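Long-range contacts in N-terminal acetyltransferase-like protein (Chaetomium thermophilum, PDB 5NNP), which probably acts as the helical-repeat auxiliary subunit of an N-terminal acetyltransferase of the NatA type, packing against another protein chain: residues D291-R295 with Y313-M317; Y349-N355 with G367-K371; Y510-F514 with K660-Y664; Y567-Y571 with T651-D657. All blocks are in the same frame, centred on the assembly; numbering follows the deposited sequence.

Contact 1: residues D291-R295 with Y313-M317; sequences DAAKR and YLTLM
Lys294 and Tyr313 bring their CA atoms to 7.1 Å where the short helix 292-295 meets the side of the longer helix 303-320, a helix-on-helix contact within the TPR-like superhelix of the NatA auxiliary-subunit family. Tyr313 bridges the two. With its CG anti to the backbone N (chi1 -179°), the ring extends across the interface and its hydroxyl donates to Asp291 OD1 at 2.6 Å, using the syn lone pair of that oxygen. OD1 lies at the edge of the ring and in its plane, while the carboxylate itself is turned 43° from the ring. The other carboxylate oxygen holds a salt bridge: Arg295 NH2 sits 3.0 Å from Asp291 OD2, above the carboxylate plane, and Asn328 adds a further hydrogen bond to OD2. A leucine in place of Asp291 would probably leave the Tyr313 hydroxyl without its acceptor and the Arg295 guanidinium without its countercharge. One face of the Tyr313 ring is covered by Met317 CG from the next turn of its own helix, and the edge at CD1 meets Lys294 CB at 4.0 Å. Arg295 also packs on a modified side chain of another protein chain. Lys294 bends at its end so that NZ reaches Pro288 O, while its CE passes Leu316 CD1 at 3.9 Å, the two side chains crossing at about a right angle.

Contact 2: residues Y349-N355 with G367-K371; sequences YLNEYVN and GSKGK
Tyr353, which follows helix 336-352 in the chain, lays its ring against the first turn of helix 369-381, joining consecutive helices of the repeat fold. Its CB points toward segment 367-371, and with CG anti to the backbone N (chi1 -171°) the ring runs out over that turn. Over one and the same face, CD2 meets Lys371 CB at 3.5 Å and CE1 approaches Gly370 CA at 3.7 Å. Lys371 N stands over the centre of this face, 3.6 Å from CZ. At the tip, OH donates to Gly367 O at 3.1 Å, coming from above the carbonyl plane. Asn355 ND2 also comes close to this oxygen, but at a poor angle for a hydrogen bond. Gly370 CA lies against both tyrosines, 3.5 Å from Tyr349 OH, a hydroxyl that is hydrogen-bonded to Asp319. Leu350 extends the apolar side, its CD1 lying 4.2 Å from Lys371 CG. Part of the connection between the segments, 360-366, is not modelled. Van der Waals packing of Tyr353 on backbone and aliphatic atoms, plus one neutral hydrogen bond and no salt bridge, thus ties the residues after helix 336-352 to the start of helix 369-381.

Contact 3: residues Y510-F514 with K660-Y664; sequences YHTVF and KFLNY
His511, Phe514, Phe661 and Tyr664 form an aromatic cluster between helix 503-523 and helix 654-668 of the TPR-like fold, whose local axes pass 12.0 Å apart at 52°. Phe661 is central. It turns its edge to the face of His511 in a T-shaped stack, with planes at 77° and CZ standing over the middle of the imidazole, while its own face receives the edge of Phe514 at a more tilted angle, the centroids 5.0 Å apart. Tyr664 lies almost parallel to Phe514 but slid aside, so that they meet mainly through Phe514 CE2 and Tyr664 CD2 at 3.8 Å. Lys660 takes one face of Phe514. Its CG is set between the backbone N and the carbonyl carbon (chi1 72°), and the extended chain beyond it runs over the ring, with CE 3.7 Å from the Phe514 centroid in a CH-pi contact and NZ in an off-centre cation-pi contact at 4.1 Å. Replacing Phe514 by alanine would probably open a gap between Phe661 and Tyr664 and rob the Lys660 chain of the surface on which it lies. His511 NE2 is hydrogen-bonded to Tyr567, and Arg551 makes a cation-pi contact with Tyr664. Because Lys660 NZ also comes within 3.7 Å of His511 ND1, its positive charge, eased by the Phe514 ring, would probably disfavour a protonated imidazole.

Contact 4: residues Y567-Y571 with T651-D657; sequences YLSMY and TKDPLGD
Tyr571 lies under Leu655, whose CD1 stands 3.4 Å above the centre of the ring in a CH-pi contact; CG of Tyr571 anti to the backbone N (chi1 180°) swings the ring beneath that methyl. One turn back on helix 554-572, Tyr567 turns a face to the start of helix 654-668. Pro654 O lies over this face, as does Asp657 CB, 3.5 Å from Tyr567 CZ. The proline ring fits beside it, CB at 3.7 Å from Tyr567 CD1. Thr651 CG2 touches Met570 CE at 3.7 Å, which brings the loop before the helix into the contact. That loop is internally tied: Thr651 OG1 accepts from Asp653 N in an ST turn and donates to Asp657 OD2 at 2.7 Å, and Asp653 is the N-cap, its OD1 accepting from Gly656 N at 3.0 Å. A water takes a hydrogen bond from Tyr567 OH at 2.9 Å and gives one to Asp657 OD2, while the same hydroxyl also bonds to His511. The direct contact between the segments is thus largely apolar, without a hydrogen bond across it, whereas Asp657 OD2, gripped by Thr651 and the water, joins the loop, the helix start and Tyr567 in one polar chain.

The four contacts form two pairs along the superhelix. Contacts 1 and 2 follow each other in the chain, their centres about 17 Å apart, and touch where Thr315 CA packs on Tyr349 CE2. They join successive helices between residues 291 and 371, in the region where carboxymethyl coenzyme A is bound, about 9 Å from the Met317 side chain. Contacts 3 and 4, with centres about 13 Å apart, share helix 654-668, bringing it against helices 503-523 and 554-572; both segments of contact 4 fall between those of contact 3 in sequence. Centres of contacts from different pairs lie about 44 to 60 Å apart, so the two pairs lie in separate parts of the scaffold.

Contact 1: residues D291-R295 with Y313-M317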
loop_
_atom_site.group_PDB
_atom_site.type_symbol
_atom_site.label_atom_id
_atom_site.label_comp_id
_atom_site.label_asym_id
_atom_site.label_seq_id
_atom_site.Cartn_x
_atom_site.Cartn_y
_atom_site.Cartn_z
ATOM N N ASP A 291 21.597 -15.590 -4.350
ATOM C CA ASP A 291 22.330 -14.420 -4.796
ATOM C C ASP A 291 22.868 -13.677 -3.576
ATOM O O ASP A 291 24.023 -13.240 -3.569
ATOM C CB ASP A 291 21.456 -13.493 -5.631
ATOM C CG ASP A 291 22.254 -12.372 -6.262
ATOM O OD1 ASP A 291 23.253 -12.658 -6.975
ATOM O OD2 ASP A 291 21.892 -11.205 -6.034
ATOM N N ALA A 292 22.025 -13.555 -2.548
ATOM C CA ALA A 292 22.369 -12.840 -1.322
ATOM C C ALA A 292 23.693 -13.308 -0.708
ATOM O O ALA A 292 24.545 -12.486 -0.332
ATOM C CB ALA A 292 21.249 -12.986 -0.302
ATOM N N ALA A 293 23.861 -14.625 -0.609
ATOM C CA ALA A 293 25.032 -15.194 0.041
ATOM C C ALA A 293 26.327 -14.873 -0.717
ATOM O O ALA A 293 27.420 -15.061 -0.181
ATOM C CB ALA A 293 24.864 -16.703 0.203
ATOM N N LYS A 294 26.209 -14.395 -1.955
ATOM C CA LYS A 294 27.386 -13.984 -2.724
ATOM C C LYS A 294 27.532 -12.473 -2.780
ATOM O O LYS A 294 28.649 -11.956 -2.791
ATOM C CB LYS A 294 27.328 -14.521 -4.157
ATOM C CG LYS A 294 27.297 -16.028 -4.280
ATOM C CD LYS A 294 27.061 -16.442 -5.731
ATOM C CE LYS A 294 27.366 -17.911 -5.945
ATOM N NZ LYS A 294 26.323 -18.794 -5.345
ATOM N N ARG A 295 26.400 -11.776 -2.833
ATOM C CA ARG A 295 26.357 -10.344 -3.145
ATOM C C ARG A 295 26.563 -9.442 -1.932
ATOM O O ARG A 295 27.227 -8.408 -2.024
ATOM C CB ARG A 295 25.019 -9.985 -3.791
ATOM C CG ARG A 295 24.901 -8.521 -4.150
ATOM C CD ARG A 295 23.471 -8.170 -4.524
ATOM N NE ARG A 295 22.614 -7.899 -3.364
ATOM C CZ ARG A 295 21.810 -8.788 -2.780
ATOM N NH1 ARG A 295 21.073 -8.431 -1.733
ATOM N NH2 ARG A 295 21.736 -10.033 -3.232
ATOM N N TYR A 313 32.022 -12.490 -8.784
ATOM C CA TYR A 313 30.582 -12.319 -8.899
ATOM C C TYR A 313 30.219 -11.838 -10.302
ATOM O O TYR A 313 29.311 -12.383 -10.934
ATOM C CB TYR A 313 30.056 -11.343 -7.837
ATOM C CG TYR A 313 28.568 -11.122 -7.872
ATOM C CD1 TYR A 313 27.710 -11.999 -7.238
ATOM C CD2 TYR A 313 28.012 -10.032 -8.542
ATOM C CE1 TYR A 313 26.326 -11.805 -7.261
ATOM C CE2 TYR A 313 26.627 -9.825 -8.576
ATOM C CZ TYR A 313 25.792 -10.720 -7.927
ATOM O OH TYR A 313 24.420 -10.550 -7.942
ATOM N N LEU A 314 30.934 -10.827 -10.796
ATOM C CA LEU A 314 30.680 -10.295 -12.137
ATOM C C LEU A 314 30.840 -11.362 -13.227
ATOM O O LEU A 314 30.050 -11.414 -14.168
ATOM C CB LEU A 314 31.599 -9.110 -12.432
ATOM C CG LEU A 314 31.140 -7.780 -11.841
ATOM C CD1 LEU A 314 32.074 -6.660 -12.275
ATOM C CD2 LEU A 314 29.690 -7.460 -12.247
ATOM N N THR A 315 31.844 -12.220 -13.095
ATOM C CA THR A 315 32.056 -13.274 -14.085
ATOM C C THR A 315 30.855 -14.212 -14.182
ATOM O O THR A 315 30.426 -14.568 -15.280
ATOM C CB THR A 315 33.300 -14.118 -13.770
ATOM O OG1 THR A 315 34.455 -13.274 -13.683
ATOM C CG2 THR A 315 33.513 -15.172 -14.861
ATOM N N LEU A 316 30.334 -14.620 -13.027
ATOM C CA LEU A 316 29.109 -15.417 -12.970
ATOM C C LEU A 316 27.961 -14.749 -13.716
ATOM O O LEU A 316 27.288 -15.384 -14.530
ATOM C CB LEU A 316 28.673 -15.664 -11.525
ATOM C CG LEU A 316 29.323 -16.826 -10.787
ATOM C CD1 LEU A 316 28.987 -16.734 -9.316
ATOM C CD2 LEU A 316 28.843 -18.146 -11.353
ATOM N N MET A 317 27.729 -13.471 -13.435
ATOM C CA MET A 317 26.554 -12.821 -13.991
ATOM C C MET A 317 26.739 -12.560 -15.487
ATOM O O MET A 317 25.837 -12.820 -16.286
ATOM C CB MET A 317 26.240 -11.518 -13.243
ATOM C CG MET A 317 26.015 -11.701 -11.743
ATOM S SD MET A 317 24.534 -12.652 -11.279
ATOM C CE MET A 317 23.339 -11.329 -11.046
#

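Contact 2: residues Y349-N355 with G367-K371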
loop_
_atom_site.group_PDB
_atom_site.type_symbol
_atom_site.label_atom_id
_atom_site.label_comp_id
_atom_site.label_asym_id
_atom_site.label_seq_id
_atom_site.Cartn_x
_atom_site.Cartn_y
_atom_site.Cartn_z
ATOM N N TYR A 349 36.833 -7.802 -17.894
ATOM C CA TYR A 349 36.111 -8.976 -18.365
ATOM C C TYR A 349 35.897 -8.910 -19.880
ATOM O O TYR A 349 36.104 -9.890 -20.597
ATOM C CB TYR A 349 34.775 -9.083 -17.627
ATOM C CG TYR A 349 33.843 -10.144 -18.158
ATOM C CD1 TYR A 349 33.023 -9.894 -19.256
ATOM C CD2 TYR A 349 33.773 -11.396 -17.556
ATOM C CE1 TYR A 349 32.181 -10.866 -19.745
ATOM C CE2 TYR A 349 32.924 -12.380 -18.039
ATOM C CZ TYR A 349 32.134 -12.105 -19.133
ATOM O OH TYR A 349 31.289 -13.075 -19.611
ATOM N N LEU A 350 35.467 -7.741 -20.344
ATOM C CA LEU A 350 35.337 -7.421 -21.759
ATOM C C LEU A 350 36.586 -7.790 -22.553
ATOM O O LEU A 350 36.523 -8.385 -23.631
ATOM C CB LEU A 350 35.074 -5.937 -21.914
ATOM C CG LEU A 350 34.336 -5.506 -23.160
ATOM C CD1 LEU A 350 32.969 -6.156 -23.151
ATOM C CD2 LEU A 350 34.207 -4.005 -23.130
ATOM N N ASN A 351 37.736 -7.419 -22.013
ATOM C CA ASN A 351 38.978 -7.693 -22.693
ATOM C C ASN A 351 39.295 -9.185 -22.686
ATOM O O ASN A 351 39.851 -9.709 -23.658
ATOM C CB ASN A 351 40.116 -6.903 -22.059
ATOM C CG ASN A 351 41.459 -7.517 -22.337
ATOM O OD1 ASN A 351 41.968 -7.449 -23.458
ATOM N ND2 ASN A 351 42.046 -8.133 -21.319
ATOM N N GLU A 352 38.927 -9.867 -21.597
ATOM C CA GLU A 352 39.227 -11.292 -21.433
ATOM C C GLU A 352 38.233 -12.206 -22.144
ATOM O O GLU A 352 38.434 -13.416 -22.197
ATOM C CB GLU A 352 39.271 -11.656 -19.948
ATOM C CG GLU A 352 40.387 -10.972 -19.173
ATOM C CD GLU A 352 40.218 -11.063 -17.670
ATOM O OE1 GLU A 352 41.139 -10.612 -16.956
ATOM O OE2 GLU A 352 39.173 -11.576 -17.200
ATOM N N TYR A 353 37.175 -11.627 -22.706
ATOM C CA TYR A 353 36.068 -12.414 -23.233
ATOM C C TYR A 353 36.412 -13.139 -24.522
ATOM O O TYR A 353 37.009 -12.570 -25.440
ATOM C CB TYR A 353 34.835 -11.540 -23.477
ATOM C CG TYR A 353 33.614 -12.370 -23.823
ATOM C CD1 TYR A 353 32.986 -13.152 -22.847
ATOM C CD2 TYR A 353 33.097 -12.397 -25.119
ATOM C CE1 TYR A 353 31.877 -13.934 -23.144
ATOM C CE2 TYR A 353 31.981 -13.175 -25.430
ATOM C CZ TYR A 353 31.376 -13.944 -24.434
ATOM O OH TYR A 353 30.267 -14.727 -24.709
ATOM N N VAL A 354 36.024 -14.407 -24.582
ATOM C CA VAL A 354 36.103 -15.168 -25.816
ATOM C C VAL A 354 34.751 -15.777 -26.096
ATOM O O VAL A 354 34.031 -16.154 -25.171
ATOM C CB VAL A 354 37.144 -16.259 -25.753
ATOM C CG1 VAL A 354 37.030 -17.135 -26.993
ATOM C CG2 VAL A 354 38.534 -15.647 -25.653
ATOM N N ASN A 355 34.399 -15.833 -27.375
ATOM C CA ASN A 355 33.084 -16.281 -27.794
ATOM C C ASN A 355 32.815 -17.705 -27.344
ATOM O O ASN A 355 33.370 -18.670 -27.892
ATOM C CB ASN A 355 32.944 -16.181 -29.310
ATOM C CG ASN A 355 31.636 -16.759 -29.810
ATOM O OD1 ASN A 355 31.616 -17.546 -30.752
ATOM N ND2 ASN A 355 30.531 -16.358 -29.186
ATOM N N GLY A 367 25.537 -16.899 -26.805
ATOM C CA GLY A 367 26.790 -17.269 -27.450
ATOM C C GLY A 367 27.820 -16.172 -27.267
ATOM O O GLY A 367 28.973 -16.412 -26.905
ATOM N N SER A 368 27.389 -14.945 -27.523
ATOM C CA SER A 368 28.185 -13.775 -27.207
ATOM C C SER A 368 27.501 -12.969 -26.102
ATOM O O SER A 368 27.722 -11.768 -25.975
ATOM C CB SER A 368 28.376 -12.919 -28.451
ATOM O OG SER A 368 27.120 -12.678 -29.063
ATOM N N LYS A 369 26.675 -13.632 -25.298
ATOM C CA LYS A 369 25.873 -12.910 -24.309
ATOM C C LYS A 369 26.728 -12.256 -23.232
ATOM O O LYS A 369 26.410 -11.158 -22.801
ATOM C CB LYS A 369 24.824 -13.821 -23.660
ATOM C CG LYS A 369 25.352 -15.071 -22.993
ATOM C CD LYS A 369 24.257 -15.765 -22.192
ATOM C CE LYS A 369 24.488 -17.261 -22.074
ATOM N NZ LYS A 369 24.251 -17.968 -23.383
ATOM N N GLY A 370 27.805 -12.923 -22.814
ATOM C CA GLY A 370 28.763 -12.349 -21.890
ATOM C C GLY A 370 29.255 -10.978 -22.322
ATOM O O GLY A 370 29.271 -10.041 -21.520
ATOM N N LYS A 371 29.640 -10.849 -23.589
ATOM C CA LYS A 371 30.178 -9.590 -24.099
ATOM C C LYS A 371 29.124 -8.496 -24.141
ATOM O O LYS A 371 29.399 -7.341 -23.818
ATOM C CB LYS A 371 30.767 -9.773 -25.500
ATOM C CG LYS A 371 31.195 -8.462 -26.136
ATOM C CD LYS A 371 32.144 -8.682 -27.308
ATOM C CE LYS A 371 32.749 -7.362 -27.790
ATOM N NZ LYS A 371 33.768 -7.540 -28.859
#

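Contact 3: residues Y510-F514 with K660-Y664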
loop_
_atom_site.group_PDB
_atom_site.type_symbol
_atom_site.label_atom_id
_atom_site.label_comp_id
_atom_site.label_asym_id
_atom_site.label_seq_id
_atom_site.Cartn_x
_atom_site.Cartn_y
_atom_site.Cartn_z
ATOM N N TYR A 510 -5.705 14.867 -11.405
ATOM C CA TYR A 510 -5.338 14.982 -9.992
ATOM C C TYR A 510 -6.537 14.628 -9.093
ATOM O O TYR A 510 -6.397 13.895 -8.102
ATOM C CB TYR A 510 -4.813 16.388 -9.669
ATOM C CG TYR A 510 -3.641 16.815 -10.535
ATOM C CD1 TYR A 510 -2.715 15.880 -10.986
ATOM C CD2 TYR A 510 -3.471 18.146 -10.922
ATOM C CE1 TYR A 510 -1.648 16.248 -11.780
ATOM C CE2 TYR A 510 -2.404 18.526 -11.721
ATOM C CZ TYR A 510 -1.491 17.572 -12.148
ATOM O OH TYR A 510 -0.422 17.933 -12.950
ATOM N N HIS A 511 -7.719 15.119 -9.456
ATOM C CA HIS A 511 -8.919 14.751 -8.716
ATOM C C HIS A 511 -9.188 13.242 -8.767
ATOM O O HIS A 511 -9.654 12.657 -7.790
ATOM C CB HIS A 511 -10.128 15.527 -9.230
ATOM C CG HIS A 511 -10.264 16.882 -8.616
ATOM N ND1 HIS A 511 -11.220 17.177 -7.671
ATOM C CD2 HIS A 511 -9.546 18.015 -8.795
ATOM C CE1 HIS A 511 -11.094 18.438 -7.302
ATOM N NE2 HIS A 511 -10.084 18.967 -7.968
ATOM N N THR A 512 -8.886 12.609 -9.893
ATOM C CA THR A 512 -9.104 11.174 -10.004
ATOM C C THR A 512 -8.199 10.371 -9.061
ATOM O O THR A 512 -8.647 9.408 -8.440
ATOM C CB THR A 512 -8.917 10.712 -11.457
ATOM O OG1 THR A 512 -9.961 11.281 -12.243
ATOM C CG2 THR A 512 -8.984 9.198 -11.586
ATOM N N VAL A 513 -6.934 10.766 -8.953
ATOM C CA VAL A 513 -6.020 10.150 -7.995
ATOM C C VAL A 513 -6.494 10.362 -6.542
ATOM O O VAL A 513 -6.347 9.498 -5.688
ATOM C CB VAL A 513 -4.607 10.713 -8.169
ATOM C CG1 VAL A 513 -3.704 10.313 -7.022
ATOM C CG2 VAL A 513 -4.037 10.267 -9.504
ATOM N N PHE A 514 -7.063 11.523 -6.272
ATOM C CA PHE A 514 -7.617 11.813 -4.963
ATOM C C PHE A 514 -8.765 10.828 -4.638
ATOM O O PHE A 514 -8.843 10.292 -3.531
ATOM C CB PHE A 514 -8.090 13.275 -4.930
ATOM C CG PHE A 514 -8.601 13.727 -3.604
ATOM C CD1 PHE A 514 -9.936 13.525 -3.253
ATOM C CD2 PHE A 514 -7.757 14.376 -2.706
ATOM C CE1 PHE A 514 -10.425 13.960 -2.025
ATOM C CE2 PHE A 514 -8.237 14.813 -1.461
ATOM C CZ PHE A 514 -9.568 14.599 -1.118
ATOM N N LYS A 660 -8.759 20.452 0.422
ATOM C CA LYS A 660 -8.870 19.013 0.674
ATOM C C LYS A 660 -7.583 18.264 0.284
ATOM O O LYS A 660 -7.212 17.274 0.936
ATOM C CB LYS A 660 -10.090 18.415 -0.051
ATOM C CG LYS A 660 -9.990 18.297 -1.566
ATOM C CD LYS A 660 -11.099 17.396 -2.119
ATOM C CE LYS A 660 -10.921 17.100 -3.608
ATOM N NZ LYS A 660 -12.060 16.340 -4.208
ATOM N N PHE A 661 -6.894 18.743 -0.756
ATOM C CA PHE A 661 -5.593 18.183 -1.113
ATOM C C PHE A 661 -4.522 18.526 -0.078
ATOM O O PHE A 661 -3.753 17.661 0.362
ATOM C CB PHE A 661 -5.141 18.686 -2.479
ATOM C CG PHE A 661 -6.037 18.281 -3.620
ATOM C CD1 PHE A 661 -7.105 19.077 -4.001
ATOM C CD2 PHE A 661 -5.784 17.119 -4.335
ATOM C CE1 PHE A 661 -7.915 18.713 -5.065
ATOM C CE2 PHE A 661 -6.588 16.749 -5.396
ATOM C CZ PHE A 661 -7.655 17.545 -5.766
ATOM N N LEU A 662 -4.480 19.801 0.301
ATOM C CA LEU A 662 -3.454 20.330 1.186
ATOM C C LEU A 662 -3.540 19.766 2.609
ATOM O O LEU A 662 -2.522 19.395 3.196
ATOM C CB LEU A 662 -3.546 21.854 1.224
ATOM C CG LEU A 662 -2.543 22.532 2.147
ATOM C CD1 LEU A 662 -1.132 22.263 1.642
ATOM C CD2 LEU A 662 -2.842 24.028 2.266
ATOM N N ASN A 663 -4.751 19.715 3.158
ATOM C CA ASN A 663 -4.986 19.153 4.489
ATOM C C ASN A 663 -4.363 17.774 4.699
ATOM O O ASN A 663 -3.756 17.500 5.736
ATOM C CB ASN A 663 -6.486 19.053 4.777
ATOM C CG ASN A 663 -7.162 20.409 4.911
ATOM O OD1 ASN A 663 -6.536 21.421 5.260
ATOM N ND2 ASN A 663 -8.461 20.430 4.645
ATOM N N TYR A 664 -4.514 16.898 3.715
ATOM C CA TYR A 664 -3.897 15.578 3.804
ATOM C C TYR A 664 -2.393 15.677 3.703
ATOM O O TYR A 664 -1.671 14.897 4.321
ATOM C CB TYR A 664 -4.413 14.659 2.709
ATOM C CG TYR A 664 -5.794 14.122 2.948
ATOM C CD1 TYR A 664 -6.255 13.887 4.240
ATOM C CD2 TYR A 664 -6.637 13.831 1.883
ATOM C CE1 TYR A 664 -7.517 13.380 4.463
ATOM C CE2 TYR A 664 -7.893 13.330 2.096
ATOM C CZ TYR A 664 -8.327 13.105 3.393
ATOM O OH TYR A 664 -9.572 12.591 3.611
#

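Contact 4: residues Y567-Y571 with T651-D657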
loop_
_atom_site.group_PDB
_atom_site.type_symbol
_atom_site.label_atom_id
_atom_site.label_comp_id
_atom_site.label_asym_id
_atom_site.label_seq_id
_atom_site.Cartn_x
_atom_site.Cartn_y
_atom_site.Cartn_z
ATOM N N TYR A 567 -3.667 25.096 -8.459
ATOM C CA TYR A 567 -4.679 26.027 -7.939
ATOM C C TYR A 567 -4.041 27.373 -7.569
ATOM O O TYR A 567 -4.629 28.432 -7.795
ATOM C CB TYR A 567 -5.410 25.445 -6.720
ATOM C CG TYR A 567 -6.524 24.461 -7.046
ATOM C CD1 TYR A 567 -7.581 24.827 -7.871
ATOM C CD2 TYR A 567 -6.527 23.175 -6.511
ATOM C CE1 TYR A 567 -8.600 23.942 -8.167
ATOM C CE2 TYR A 567 -7.546 22.279 -6.806
ATOM C CZ TYR A 567 -8.580 22.671 -7.629
ATOM O OH TYR A 567 -9.597 21.788 -7.917
ATOM N N LEU A 568 -2.847 27.315 -6.983
ATOM C CA LEU A 568 -2.062 28.501 -6.678
ATOM C C LEU A 568 -1.805 29.323 -7.940
ATOM O O LEU A 568 -1.914 30.560 -7.943
ATOM C CB LEU A 568 -0.735 28.104 -6.043
ATOM C CG LEU A 568 -0.730 27.945 -4.531
ATOM C CD1 LEU A 568 0.582 27.311 -4.064
ATOM C CD2 LEU A 568 -0.972 29.303 -3.875
ATOM N N SER A 569 -1.447 28.615 -9.007
ATOM C CA SER A 569 -1.228 29.242 -10.299
ATOM C C SER A 569 -2.515 29.885 -10.801
ATOM O O SER A 569 -2.510 31.039 -11.229
ATOM C CB SER A 569 -0.712 28.218 -11.305
ATOM O OG SER A 569 -0.966 28.638 -12.632
ATOM N N MET A 570 -3.615 29.135 -10.742
ATOM C CA MET A 570 -4.918 29.651 -11.158
ATOM C C MET A 570 -5.339 30.866 -10.342
ATOM O O MET A 570 -6.038 31.740 -10.848
ATOM C CB MET A 570 -5.992 28.568 -11.052
ATOM C CG MET A 570 -5.810 27.406 -12.006
ATOM S SD MET A 570 -6.853 26.004 -11.534
ATOM C CE MET A 570 -8.494 26.710 -11.717
ATOM N N TYR A 571 -4.916 30.926 -9.083
ATOM C CA TYR A 571 -5.270 32.060 -8.238
ATOM C C TYR A 571 -4.556 33.328 -8.681
ATOM O O TYR A 571 -5.103 34.423 -8.553
ATOM C CB TYR A 571 -4.955 31.786 -6.761
ATOM C CG TYR A 571 -5.299 32.952 -5.835
ATOM C CD1 TYR A 571 -6.621 33.270 -5.544
ATOM C CD2 TYR A 571 -4.299 33.727 -5.252
ATOM C CE1 TYR A 571 -6.940 34.328 -4.698
ATOM C CE2 TYR A 571 -4.608 34.782 -4.402
ATOM C CZ TYR A 571 -5.931 35.085 -4.128
ATOM O OH TYR A 571 -6.246 36.143 -3.279
ATOM N N THR A 651 -13.457 27.323 -11.654
ATOM C CA THR A 651 -13.779 27.615 -10.264
ATOM C C THR A 651 -13.595 29.101 -9.948
ATOM O O THR A 651 -12.754 29.776 -10.530
ATOM C CB THR A 651 -12.914 26.755 -9.300
ATOM O OG1 THR A 651 -13.290 27.012 -7.938
ATOM C CG2 THR A 651 -11.428 27.040 -9.495
ATOM N N LYS A 652 -14.404 29.611 -9.028
ATOM C CA LYS A 652 -14.240 30.976 -8.540
ATOM C C LYS A 652 -13.417 30.972 -7.251
ATOM O O LYS A 652 -12.905 32.005 -6.830
ATOM C CB LYS A 652 -15.601 31.633 -8.315
ATOM C CG LYS A 652 -16.439 31.761 -9.586
ATOM C CD LYS A 652 -15.745 32.621 -10.654
ATOM C CE LYS A 652 -16.586 32.731 -11.925
ATOM N NZ LYS A 652 -16.134 33.841 -12.820
ATOM N N ASP A 653 -13.277 29.795 -6.645
ATOM C CA ASP A 653 -12.536 29.644 -5.398
ATOM C C ASP A 653 -11.522 28.516 -5.501
ATOM O O ASP A 653 -11.776 27.412 -5.048
ATOM C CB ASP A 653 -13.492 29.376 -4.230
ATOM C CG ASP A 653 -12.775 29.295 -2.893
ATOM O OD1 ASP A 653 -11.668 29.861 -2.786
ATOM O OD2 ASP A 653 -13.315 28.673 -1.951
ATOM N N PRO A 654 -10.358 28.800 -6.089
ATOM C CA PRO A 654 -9.322 27.784 -6.281
ATOM C C PRO A 654 -8.622 27.433 -4.975
ATOM O O PRO A 654 -8.340 26.255 -4.715
ATOM C CB PRO A 654 -8.346 28.439 -7.267
ATOM C CG PRO A 654 -8.912 29.828 -7.571
ATOM C CD PRO A 654 -9.923 30.136 -6.525
ATOM N N LEU A 655 -8.343 28.440 -4.158
ATOM C CA LEU A 655 -7.657 28.197 -2.898
ATOM C C LEU A 655 -8.552 27.363 -1.978
ATOM O O LEU A 655 -8.069 26.526 -1.217
ATOM C CB LEU A 655 -7.256 29.518 -2.236
ATOM C CG LEU A 655 -6.321 30.395 -3.078
ATOM C CD1 LEU A 655 -6.057 31.762 -2.423
ATOM C CD2 LEU A 655 -5.026 29.661 -3.349
ATOM N N GLY A 656 -9.860 27.584 -2.074
ATOM C CA GLY A 656 -10.819 26.771 -1.352
ATOM C C GLY A 656 -10.824 25.339 -1.863
ATOM O O GLY A 656 -10.964 24.386 -1.086
ATOM N N ASP A 657 -10.663 25.184 -3.177
ATOM C CA ASP A 657 -10.673 23.864 -3.801
ATOM C C ASP A 657 -9.391 23.082 -3.503
ATOM O O ASP A 657 -9.371 21.852 -3.568
ATOM C CB ASP A 657 -10.883 23.991 -5.317
ATOM C CG ASP A 657 -12.293 24.456 -5.667
ATOM O OD1 ASP A 657 -13.112 24.586 -4.738
ATOM O OD2 ASP A 657 -12.596 24.679 -6.861
HETATM O O HOH W 1 -11.806 23.252 -8.977
#